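Local structure of BIFUNCTIONAL PROTEIN Proline utilization A (PutA) (Corynebacterium freiburgense, 5UX5) at residues G903-A908 with F969-L974; S922-P927 with A948-F953; N988-A993 with L1053-E1058; P1043-A1046 with R1050-L1053. The protein probably oxidises proline to glutamate in two steps, joining an FAD-dependent proline dehydrogenase and an NAD-dependent aldehyde dehydrogenase in one chain. One frame throughout, in Å; residues are numbered along the deposited sequence.

In the fold
Contacts 1 and 3 are buried, contact 4 is partly buried and contact 2 lies on the surface. All four lie in the C-terminal part of the chain. Contacts 1 and 3 meet on the neighbouring antiparallel strands 965-980 and 1056-1064, where Arg972 and Lys1057 share a backbone hydrogen bond. Contact 3 is purely apolar, whereas contact 1 adds an amide-phenol hydrogen bond to its ring packing. Contacts 3 and 4 share Leu1053, and Arg989 of helix 984-997 also hydrogen-bonds to the loop of contact 4. That loop is held by a buried carboxylate. Contact 2 instead rests on an exposed arginine of helix 936-953; Glu952 of the same helix reaches Tyr971 of contact 1.

Contact 1: residues G903-A908 with F969-L974; sequences GPNYVA and FRYRPL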
# COMPACT_ATOMS: atom_id res chain seq x y z
N GLY A 903 12.23 11.60 -6.42
CA GLY A 903 12.53 11.39 -7.82
C GLY A 903 13.92 11.90 -8.10
O GLY A 903 14.54 12.52 -7.24
N PRO A 904 14.45 11.63 -9.30
CA PRO A 904 15.88 11.87 -9.55
C PRO A 904 16.29 13.33 -9.71
O PRO A 904 17.50 13.60 -9.68
CB PRO A 904 16.13 11.09 -10.84
CG PRO A 904 14.81 11.08 -11.51
CD PRO A 904 13.81 10.93 -10.42
N ASN A 905 15.37 14.28 -9.83
CA ASN A 905 15.74 15.66 -10.12
C ASN A 905 15.62 16.57 -8.91
O ASN A 905 15.94 17.76 -9.02
CB ASN A 905 14.85 16.21 -11.23
CG ASN A 905 15.07 15.51 -12.51
OD1 ASN A 905 16.22 15.26 -12.90
ND2 ASN A 905 13.99 15.14 -13.18
N TYR A 906 15.22 16.02 -7.76
CA TYR A 906 14.88 16.82 -6.59
C TYR A 906 16.13 17.46 -5.96
O TYR A 906 16.19 18.67 -5.78
CB TYR A 906 14.13 15.94 -5.59
CG TYR A 906 13.51 16.69 -4.45
CD1 TYR A 906 12.28 17.32 -4.61
CD2 TYR A 906 14.15 16.78 -3.21
CE1 TYR A 906 11.71 18.03 -3.55
CE2 TYR A 906 13.59 17.49 -2.15
CZ TYR A 906 12.36 18.11 -2.33
OH TYR A 906 11.80 18.80 -1.28
N VAL A 907 17.11 16.64 -5.59
CA VAL A 907 18.35 17.19 -5.07
C VAL A 907 18.92 18.27 -5.99
O VAL A 907 19.35 19.34 -5.54
CB VAL A 907 19.37 16.06 -4.85
CG1 VAL A 907 20.75 16.65 -4.64
CG2 VAL A 907 18.94 15.18 -3.66
N ALA A 908 18.93 18.01 -7.31
CA ALA A 908 19.53 18.93 -8.26
C ALA A 908 18.89 20.33 -8.28
O ALA A 908 19.48 21.24 -8.88
CB ALA A 908 19.48 18.32 -9.66
N PHE A 969 8.17 6.49 -14.50
CA PHE A 969 8.60 7.87 -14.28
C PHE A 969 8.80 8.50 -15.66
O PHE A 969 9.65 8.04 -16.43
CB PHE A 969 9.89 7.94 -13.47
CG PHE A 969 10.35 9.34 -13.21
CD1 PHE A 969 9.77 10.10 -12.22
CD2 PHE A 969 11.36 9.91 -13.99
CE1 PHE A 969 10.18 11.40 -12.00
CE2 PHE A 969 11.78 11.22 -13.77
CZ PHE A 969 11.18 11.97 -12.79
N ARG A 970 8.01 9.52 -15.97
CA ARG A 970 8.04 10.08 -17.30
C ARG A 970 7.88 11.58 -17.22
O ARG A 970 7.44 12.14 -16.21
CB ARG A 970 6.95 9.47 -18.22
CG ARG A 970 5.53 9.74 -17.81
CD ARG A 970 4.54 9.03 -18.74
NE ARG A 970 3.17 9.47 -18.53
CZ ARG A 970 2.16 9.23 -19.36
NH1 ARG A 970 2.37 8.57 -20.49
NH2 ARG A 970 0.93 9.66 -19.07
N TYR A 971 8.21 12.23 -18.34
CA TYR A 971 8.08 13.66 -18.46
C TYR A 971 6.92 13.98 -19.40
O TYR A 971 6.80 13.36 -20.46
CB TYR A 971 9.39 14.27 -18.96
CG TYR A 971 10.57 14.02 -18.04
CD1 TYR A 971 11.29 12.84 -18.11
CD2 TYR A 971 10.93 14.96 -17.06
CE1 TYR A 971 12.38 12.61 -17.27
CE2 TYR A 971 12.01 14.74 -16.21
CZ TYR A 971 12.72 13.56 -16.32
OH TYR A 971 13.79 13.33 -15.51
N ARG A 972 6.07 14.91 -19.00
CA ARG A 972 4.96 15.40 -19.84
C ARG A 972 5.23 16.83 -20.29
O ARG A 972 5.84 17.62 -19.56
CB ARG A 972 3.60 15.40 -19.11
CG ARG A 972 3.21 14.09 -18.52
CD ARG A 972 3.09 13.07 -19.61
NE ARG A 972 1.84 13.16 -20.33
CZ ARG A 972 1.58 12.43 -21.40
NH1 ARG A 972 2.50 11.58 -21.84
NH2 ARG A 972 0.40 12.52 -22.02
N PRO A 973 4.74 17.23 -21.46
CA PRO A 973 5.05 18.57 -21.97
C PRO A 973 4.34 19.64 -21.16
O PRO A 973 3.16 19.48 -20.82
CB PRO A 973 4.54 18.54 -23.41
CG PRO A 973 3.43 17.59 -23.36
CD PRO A 973 3.83 16.51 -22.38
N LEU A 974 5.08 20.69 -20.79
CA LEU A 974 4.48 21.93 -20.30
C LEU A 974 3.83 22.67 -21.46
O LEU A 974 4.48 22.92 -22.48
CB LEU A 974 5.54 22.81 -19.65
CG LEU A 974 5.10 24.17 -19.12
CD1 LEU A 974 4.49 24.01 -17.76
CD2 LEU A 974 6.27 25.16 -19.07
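Phe969 swings its ring toward Pro904 with CG anti to the backbone N (chi1 -179°). In Tyr971, two residues along the strand, CG is anti to the carbonyl carbon instead (chi1 -61°). Both rings then reach the type I turn that runs from Gly903 to Tyr906. Pro904 lies over one face of the phenylalanine ring. Its CD is 4.0 Å from the centroid of the Phe969 ring, a CH-pi contact. The CD atom is offset toward the rim of the ring, with Pro904 CD 3.7 Å from Phe969 CZ. Pro904 CG widens the patch at 3.8 Å from Phe969 CE2.

Asn905 and Tyr971 approach from opposite directions. Asn905 ND2 donates to Tyr971 OH over 3.0 Å, in a fairly straight bond (N-H...O 162°). The hydroxyl lies close to the amide plane, and it also borders the edge of the Phe969 ring. Asn905 ND2 has a second acceptor in Glu1058 OE1 of strand 1056-1064. Tyr971 OH is hydrogen-bonded to Glu952 OE2 of helix 936-953.

The hydrogen bond to the Glu1058 carboxylate supports the amide orientation, with nitrogen on this side. With Asn905 donating to it, the hydroxyl can offer its own proton to the Glu952 carboxylate, the likely direction. The result is a buried polar chain between two carboxylates, flanked by apolar packing.

Contact 2: residues S922-P927 with A948-F953; sequences SVSLPP and AWRTEF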
# COMPACT_ATOMS: atom_id res chain seq x y z
N SER A 922 28.98 12.88 -31.55
CA SER A 922 28.26 12.92 -32.82
C SER A 922 26.89 12.28 -32.65
O SER A 922 26.79 11.06 -32.48
CB SER A 922 29.10 12.24 -33.91
OG SER A 922 30.33 12.94 -34.09
N VAL A 923 25.82 13.09 -32.72
CA VAL A 923 24.44 12.60 -32.75
C VAL A 923 23.71 13.33 -33.86
O VAL A 923 23.95 14.52 -34.09
CB VAL A 923 23.67 12.78 -31.41
CG1 VAL A 923 24.24 11.90 -30.30
CG2 VAL A 923 23.59 14.24 -31.01
N SER A 924 22.82 12.62 -34.55
CA SER A 924 22.06 13.21 -35.64
C SER A 924 20.97 14.13 -35.11
O SER A 924 20.36 13.89 -34.06
CB SER A 924 21.40 12.12 -36.49
OG SER A 924 20.37 11.48 -35.76
N LEU A 925 20.69 15.19 -35.89
CA LEU A 925 19.64 16.14 -35.59
C LEU A 925 18.62 16.16 -36.72
O LEU A 925 19.00 16.10 -37.90
CB LEU A 925 20.19 17.55 -35.42
CG LEU A 925 20.47 18.03 -34.01
CD1 LEU A 925 20.75 19.51 -34.08
CD2 LEU A 925 19.26 17.73 -33.13
N PRO A 926 17.32 16.22 -36.40
CA PRO A 926 16.34 16.50 -37.44
C PRO A 926 16.52 17.92 -37.96
O PRO A 926 16.94 18.82 -37.21
CB PRO A 926 15.00 16.33 -36.72
CG PRO A 926 15.30 15.57 -35.48
CD PRO A 926 16.70 15.95 -35.10
N PRO A 927 16.25 18.16 -39.24
CA PRO A 927 16.68 19.44 -39.84
C PRO A 927 15.93 20.67 -39.33
O PRO A 927 16.50 21.77 -39.39
CB PRO A 927 16.43 19.21 -41.34
CG PRO A 927 16.31 17.71 -41.49
CD PRO A 927 15.66 17.25 -40.23
N ALA A 948 19.91 14.65 -24.28
CA ALA A 948 19.07 14.58 -23.09
C ALA A 948 17.74 13.91 -23.41
O ALA A 948 17.25 13.09 -22.63
CB ALA A 948 18.85 15.99 -22.51
N TRP A 949 17.18 14.19 -24.58
CA TRP A 949 15.92 13.56 -24.93
C TRP A 949 16.09 12.05 -25.09
O TRP A 949 15.25 11.29 -24.61
CB TRP A 949 15.35 14.20 -26.21
CG TRP A 949 13.87 14.04 -26.35
CD1 TRP A 949 13.21 13.11 -27.09
CD2 TRP A 949 12.86 14.80 -25.68
NE1 TRP A 949 11.87 13.25 -26.95
CE2 TRP A 949 11.62 14.28 -26.08
CE3 TRP A 949 12.88 15.87 -24.77
CZ2 TRP A 949 10.40 14.80 -25.63
CZ3 TRP A 949 11.67 16.39 -24.32
CH2 TRP A 949 10.45 15.85 -24.75
N ARG A 950 17.19 11.61 -25.71
CA ARG A 950 17.45 10.18 -25.85
C ARG A 950 17.72 9.51 -24.51
O ARG A 950 17.36 8.34 -24.30
CB ARG A 950 18.62 9.92 -26.77
CG ARG A 950 18.42 10.32 -28.20
CD ARG A 950 19.63 9.94 -28.99
NE ARG A 950 19.56 10.51 -30.32
CZ ARG A 950 20.48 10.32 -31.26
NH1 ARG A 950 21.53 9.56 -31.02
NH2 ARG A 950 20.34 10.89 -32.44
N THR A 951 18.39 10.21 -23.59
CA THR A 951 18.86 9.59 -22.36
C THR A 951 17.74 9.49 -21.33
O THR A 951 17.56 8.43 -20.71
CB THR A 951 20.00 10.42 -21.78
OG1 THR A 951 21.18 10.22 -22.58
CG2 THR A 951 20.28 9.97 -20.34
N GLU A 952 16.98 10.56 -21.16
CA GLU A 952 16.06 10.74 -20.05
C GLU A 952 14.64 11.12 -20.52
O GLU A 952 13.70 10.33 -20.37
CB GLU A 952 16.63 11.82 -19.11
CG GLU A 952 15.83 12.06 -17.82
CD GLU A 952 16.11 11.01 -16.78
OE1 GLU A 952 16.78 10.01 -17.13
OE2 GLU A 952 15.66 11.15 -15.63
N PHE A 953 14.50 12.30 -21.15
CA PHE A 953 13.18 12.94 -21.21
C PHE A 953 12.20 12.21 -22.12
O PHE A 953 10.99 12.29 -21.89
CB PHE A 953 13.35 14.40 -21.65
CG PHE A 953 14.20 15.21 -20.71
CD1 PHE A 953 13.94 15.19 -19.35
CD2 PHE A 953 15.26 15.97 -21.19
CE1 PHE A 953 14.72 15.92 -18.48
CE2 PHE A 953 16.04 16.71 -20.34
CZ PHE A 953 15.78 16.68 -18.98
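Arg950 spreads its guanidinium group across Val923 and Ser924. Val923 lies over one face of the group. Its CG1 is 3.7 Å from Arg950 NH1, and its CB is 4.0 Å from Arg950 CZ. Ser924 comes in at the edge, near the guanidinium plane, with OG 3.4 Å from Arg950 NH2. The side chains of Val923 and Arg950 run antiparallel as they overlap.

The reach comes from the arginine. A chi1 of -66° sets CG anti to the carbonyl carbon, and the chain is extended from CG to NE. Glu946, one turn earlier in the same helix, forms a salt bridge to Arg950 NE and probably steadies the outstretched group. Val923 also touches Ile947 of that helix, and Leu925 packs on Ala942 and Glu946.

Behind the arginine the helix widens. Ala948 O accepts from both Glu952 N (2.9 Å) and Phe953 N (3.2 Å), the latter bond marking a pi-type turn at the helix end.

Pro926 occupies the N-cap of helix 927-932, which leads on to helix 936-953. The arrangement is a loop folded back along the second of two successive helices, covered at the surface by an arginine that is salt-bridged to the glutamate four residues earlier.

Contact 3: residues N988-A993 with L1053-E1058; sequences NRLKLA and LHFLKE
Ala993 and Phe1055 bring the two backbones nearest, with 7.2 Å between Ala993 CA and Phe1055 CA. Residues 988-993 are a stretch of helix 984-997, in which Leu992 N hydrogen-bonds to Asn988 O. Residues 1053-1055 form 3-10 helix, and Leu1056 N closes that turn on Leu1053 O at 3.2 Å. The chain then straightens into strand 1056-1064, so Phe1055 stands at the change from helical turn to strand.

Its side chain carries the contact. The ring projects to the helix from a CG that is anti to the carbonyl carbon (chi1 -66°). Ala993 CB sits over the centre of one ring face, 3.5 Å from the centroid of the Phe1055 ring and 11° off the normal. This is a CH-pi contact made with a single methyl group. Leu990, one turn earlier, meets the edge of the ring near its plane, with CD2 3.7 Å from Phe1055 CZ. The Leu990 side chain stands roughly perpendicular to that of Phe1055. Face and edge are thus met by residues three apart on one side of the helix.

Leu977 and Val979 of strand 965-980 add further apolar cover, on Phe1055 and Leu990 respectively. Phe1055 also shares a backbone hydrogen bond with Leu974. Helix 984-997 follows strand 965-980 in the chain and leads to its parallel neighbour 1000-1003, packing on the strands; this is consistent with a Rossmann-like alpha/beta layer.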
# COMPACT_ATOMS: atom_id res chain seq x y z
N ASN A 988 15.87 32.15 -29.21
CA ASN A 988 15.95 31.03 -30.15
C ASN A 988 16.29 29.73 -29.43
O ASN A 988 15.78 28.66 -29.79
CB ASN A 988 16.97 31.34 -31.24
CG ASN A 988 16.47 32.37 -32.25
OD1 ASN A 988 15.27 32.64 -32.35
ND2 ASN A 988 17.40 32.93 -33.02
N ARG A 989 17.15 29.81 -28.42
CA ARG A 989 17.42 28.62 -27.62
C ARG A 989 16.14 28.08 -27.01
O ARG A 989 15.99 26.86 -26.87
CB ARG A 989 18.44 28.93 -26.52
CG ARG A 989 19.03 27.67 -25.92
CD ARG A 989 18.17 27.08 -24.78
NE ARG A 989 18.72 25.81 -24.33
CZ ARG A 989 18.39 24.64 -24.86
NH1 ARG A 989 17.51 24.56 -25.84
NH2 ARG A 989 18.97 23.55 -24.43
N LEU A 990 15.23 28.97 -26.57
CA LEU A 990 13.94 28.52 -26.07
C LEU A 990 13.02 28.02 -27.20
O LEU A 990 12.17 27.16 -26.96
CB LEU A 990 13.25 29.64 -25.28
CG LEU A 990 13.88 30.23 -24.00
CD1 LEU A 990 12.91 31.09 -23.28
CD2 LEU A 990 14.41 29.18 -23.07
N LYS A 991 13.17 28.52 -28.42
CA LYS A 991 12.34 28.00 -29.51
C LYS A 991 12.76 26.57 -29.87
O LYS A 991 11.91 25.72 -30.17
CB LYS A 991 12.41 28.94 -30.73
N LEU A 992 14.07 26.29 -29.84
CA LEU A 992 14.59 24.93 -29.97
C LEU A 992 13.96 23.97 -28.97
O LEU A 992 13.56 22.86 -29.33
CB LEU A 992 16.11 24.92 -29.80
CG LEU A 992 17.02 25.14 -31.00
CD1 LEU A 992 18.47 25.25 -30.53
CD2 LEU A 992 16.84 23.97 -31.93
N ALA A 993 13.97 24.35 -27.69
CA ALA A 993 13.33 23.54 -26.66
C ALA A 993 11.84 23.38 -26.92
O ALA A 993 11.28 22.29 -26.76
CB ALA A 993 13.55 24.16 -25.29
N LEU A 1053 14.17 20.91 -18.36
CA LEU A 1053 13.27 20.66 -17.24
C LEU A 1053 12.22 21.77 -17.15
O LEU A 1053 11.08 21.53 -16.76
CB LEU A 1053 14.04 20.51 -15.91
CG LEU A 1053 14.90 19.24 -15.76
CD1 LEU A 1053 15.78 19.22 -14.53
CD2 LEU A 1053 14.11 17.98 -15.77
N HIS A 1054 12.59 22.98 -17.58
CA HIS A 1054 11.67 24.11 -17.61
C HIS A 1054 10.53 23.91 -18.59
O HIS A 1054 9.52 24.64 -18.51
CB HIS A 1054 12.43 25.39 -17.95
CG HIS A 1054 13.56 25.68 -17.01
ND1 HIS A 1054 14.80 26.09 -17.44
CD2 HIS A 1054 13.62 25.63 -15.66
CE1 HIS A 1054 15.59 26.27 -16.40
NE2 HIS A 1054 14.90 26.00 -15.30
N PHE A 1055 10.64 22.93 -19.49
CA PHE A 1055 9.62 22.70 -20.50
C PHE A 1055 8.80 21.45 -20.25
O PHE A 1055 7.99 21.07 -21.11
CB PHE A 1055 10.29 22.64 -21.88
CG PHE A 1055 10.88 23.95 -22.31
CD1 PHE A 1055 12.08 24.40 -21.76
CD2 PHE A 1055 10.24 24.75 -23.24
CE1 PHE A 1055 12.62 25.62 -22.13
CE2 PHE A 1055 10.79 25.96 -23.63
CZ PHE A 1055 11.98 26.40 -23.07
N LEU A 1056 8.98 20.80 -19.09
CA LEU A 1056 8.43 19.48 -18.80
C LEU A 1056 7.84 19.40 -17.39
O LEU A 1056 8.34 20.00 -16.44
CB LEU A 1056 9.50 18.39 -18.96
CG LEU A 1056 10.14 18.26 -20.35
CD1 LEU A 1056 11.41 17.45 -20.24
CD2 LEU A 1056 9.18 17.62 -21.35
N LYS A 1057 6.80 18.61 -17.27
CA LYS A 1057 6.19 18.31 -15.99
C LYS A 1057 6.44 16.84 -15.66
O LYS A 1057 6.02 15.95 -16.41
CB LYS A 1057 4.68 18.59 -16.04
CG LYS A 1057 4.27 20.02 -16.31
CD LYS A 1057 2.75 20.10 -16.32
CE LYS A 1057 2.20 19.21 -17.42
NZ LYS A 1057 0.80 19.51 -17.84
N GLU A 1058 7.09 16.58 -14.53
CA GLU A 1058 7.36 15.20 -14.16
C GLU A 1058 6.06 14.51 -13.77
O GLU A 1058 5.13 15.15 -13.27
CB GLU A 1058 8.35 15.16 -13.00
CG GLU A 1058 9.68 15.81 -13.31
CD GLU A 1058 10.64 15.84 -12.14
OE1 GLU A 1058 11.76 16.41 -12.30
OE2 GLU A 1058 10.28 15.32 -11.06

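Contact 4: residues P1043-A1046 with R1050-L1053; sequences PVLA and RELL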
# COMPACT_ATOMS: atom_id res chain seq x y z
N PRO A 1043 20.69 31.84 -15.73
CA PRO A 1043 21.15 31.90 -17.13
C PRO A 1043 20.55 30.79 -17.96
O PRO A 1043 20.28 29.69 -17.48
CB PRO A 1043 22.68 31.75 -17.03
CG PRO A 1043 22.98 31.35 -15.61
CD PRO A 1043 21.69 31.23 -14.84
N VAL A 1044 20.32 31.09 -19.23
CA VAL A 1044 19.84 30.08 -20.17
C VAL A 1044 20.98 29.12 -20.48
O VAL A 1044 22.04 29.53 -20.95
CB VAL A 1044 19.32 30.75 -21.45
CG1 VAL A 1044 18.79 29.70 -22.38
CG2 VAL A 1044 18.21 31.72 -21.10
N LEU A 1045 20.75 27.84 -20.22
CA LEU A 1045 21.80 26.84 -20.38
C LEU A 1045 21.72 26.17 -21.74
O LEU A 1045 20.64 25.84 -22.24
CB LEU A 1045 21.73 25.76 -19.31
CG LEU A 1045 21.84 26.30 -17.90
CD1 LEU A 1045 21.95 25.14 -16.91
CD2 LEU A 1045 22.99 27.26 -17.78
N ALA A 1046 22.90 25.98 -22.33
CA ALA A 1046 22.99 25.15 -23.52
C ALA A 1046 22.59 23.72 -23.20
O ALA A 1046 21.95 23.06 -24.01
CB ALA A 1046 24.40 25.22 -24.10
N ARG A 1050 19.63 20.15 -18.29
CA ARG A 1050 19.11 21.08 -17.29
C ARG A 1050 18.00 21.97 -17.83
O ARG A 1050 16.92 22.03 -17.23
CB ARG A 1050 20.23 21.96 -16.75
CG ARG A 1050 21.38 21.25 -16.08
CD ARG A 1050 20.94 20.32 -15.00
NE ARG A 1050 19.91 20.93 -14.18
CZ ARG A 1050 19.16 20.24 -13.32
NH1 ARG A 1050 19.37 18.93 -13.16
NH2 ARG A 1050 18.21 20.86 -12.63
N GLU A 1051 18.20 22.61 -18.99
CA GLU A 1051 17.25 23.62 -19.45
C GLU A 1051 15.91 23.02 -19.80
O GLU A 1051 14.87 23.65 -19.58
CB GLU A 1051 17.81 24.37 -20.65
CG GLU A 1051 17.01 25.58 -21.11
CD GLU A 1051 16.87 26.67 -20.04
OE1 GLU A 1051 15.73 27.11 -19.81
OE2 GLU A 1051 17.91 27.13 -19.48
N LEU A 1052 15.89 21.80 -20.36
CA LEU A 1052 14.61 21.22 -20.78
C LEU A 1052 13.68 20.91 -19.60
O LEU A 1052 12.47 20.71 -19.82
CB LEU A 1052 14.85 19.95 -21.63
CG LEU A 1052 15.40 20.19 -23.06
CD1 LEU A 1052 15.82 18.93 -23.78
CD2 LEU A 1052 14.42 20.93 -23.93
N LEU A 1053 14.17 20.91 -18.36
CA LEU A 1053 13.27 20.66 -17.24
C LEU A 1053 12.22 21.77 -17.15
O LEU A 1053 11.08 21.53 -16.76
CB LEU A 1053 14.04 20.51 -15.91
CG LEU A 1053 14.90 19.24 -15.76
CD1 LEU A 1053 15.78 19.22 -14.53
CD2 LEU A 1053 14.11 17.98 -15.77
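Glu1051 and Leu1045 have the most surface buried here, and Arg1050 comes next. Leu1045 N donates to Glu1051 OE2 over 3.0 Å in an almost straight bond (N-H...O 172°). The donor meets the oxygen on its anti side, 26° out of the carboxylate plane. The glutamate gets there by a bent chain. It leaves the helix with CG anti to the backbone N (chi1 -172°), and the bend at chi2 carries the carboxylate across to the loop. The stem of the side chain lies against the same residue, with Glu1051 CB 3.6 Å from Leu1045 O. Val1044 CA adds a contact at 3.6 Å from Glu1051 OE2.

The carboxylate has other partners. Arg1017 NH2 forms a salt bridge to OE2 and also hydrogen-bonds to Pro1043 O. His1054 ND1 is hydrogen-bonded to OE1. One buried group therefore ties loop, helix and strand 1015-1018 together, and the nearby arginine probably helps to keep it ionised.

Leu1045 makes the apolar part. Its side chain lies parallel to the first part of Arg1050, with Leu1045 CD1 3.6 Å from Arg1050 CB. The arginine then bends at chi2 and chi3, which carries the guanidinium off to a cation-pi contact with Trp913.

The loop joins strand 1038-1040 to helix 1048-1051. Leu1045 packs on Trp913 and Asp915 of strand 911-915, while its carbonyl oxygen accepts from Arg989 of helix 984-997. Ala1046 touches Phe937 of helix 936-953, so the loop is bounded by both helices and the strand.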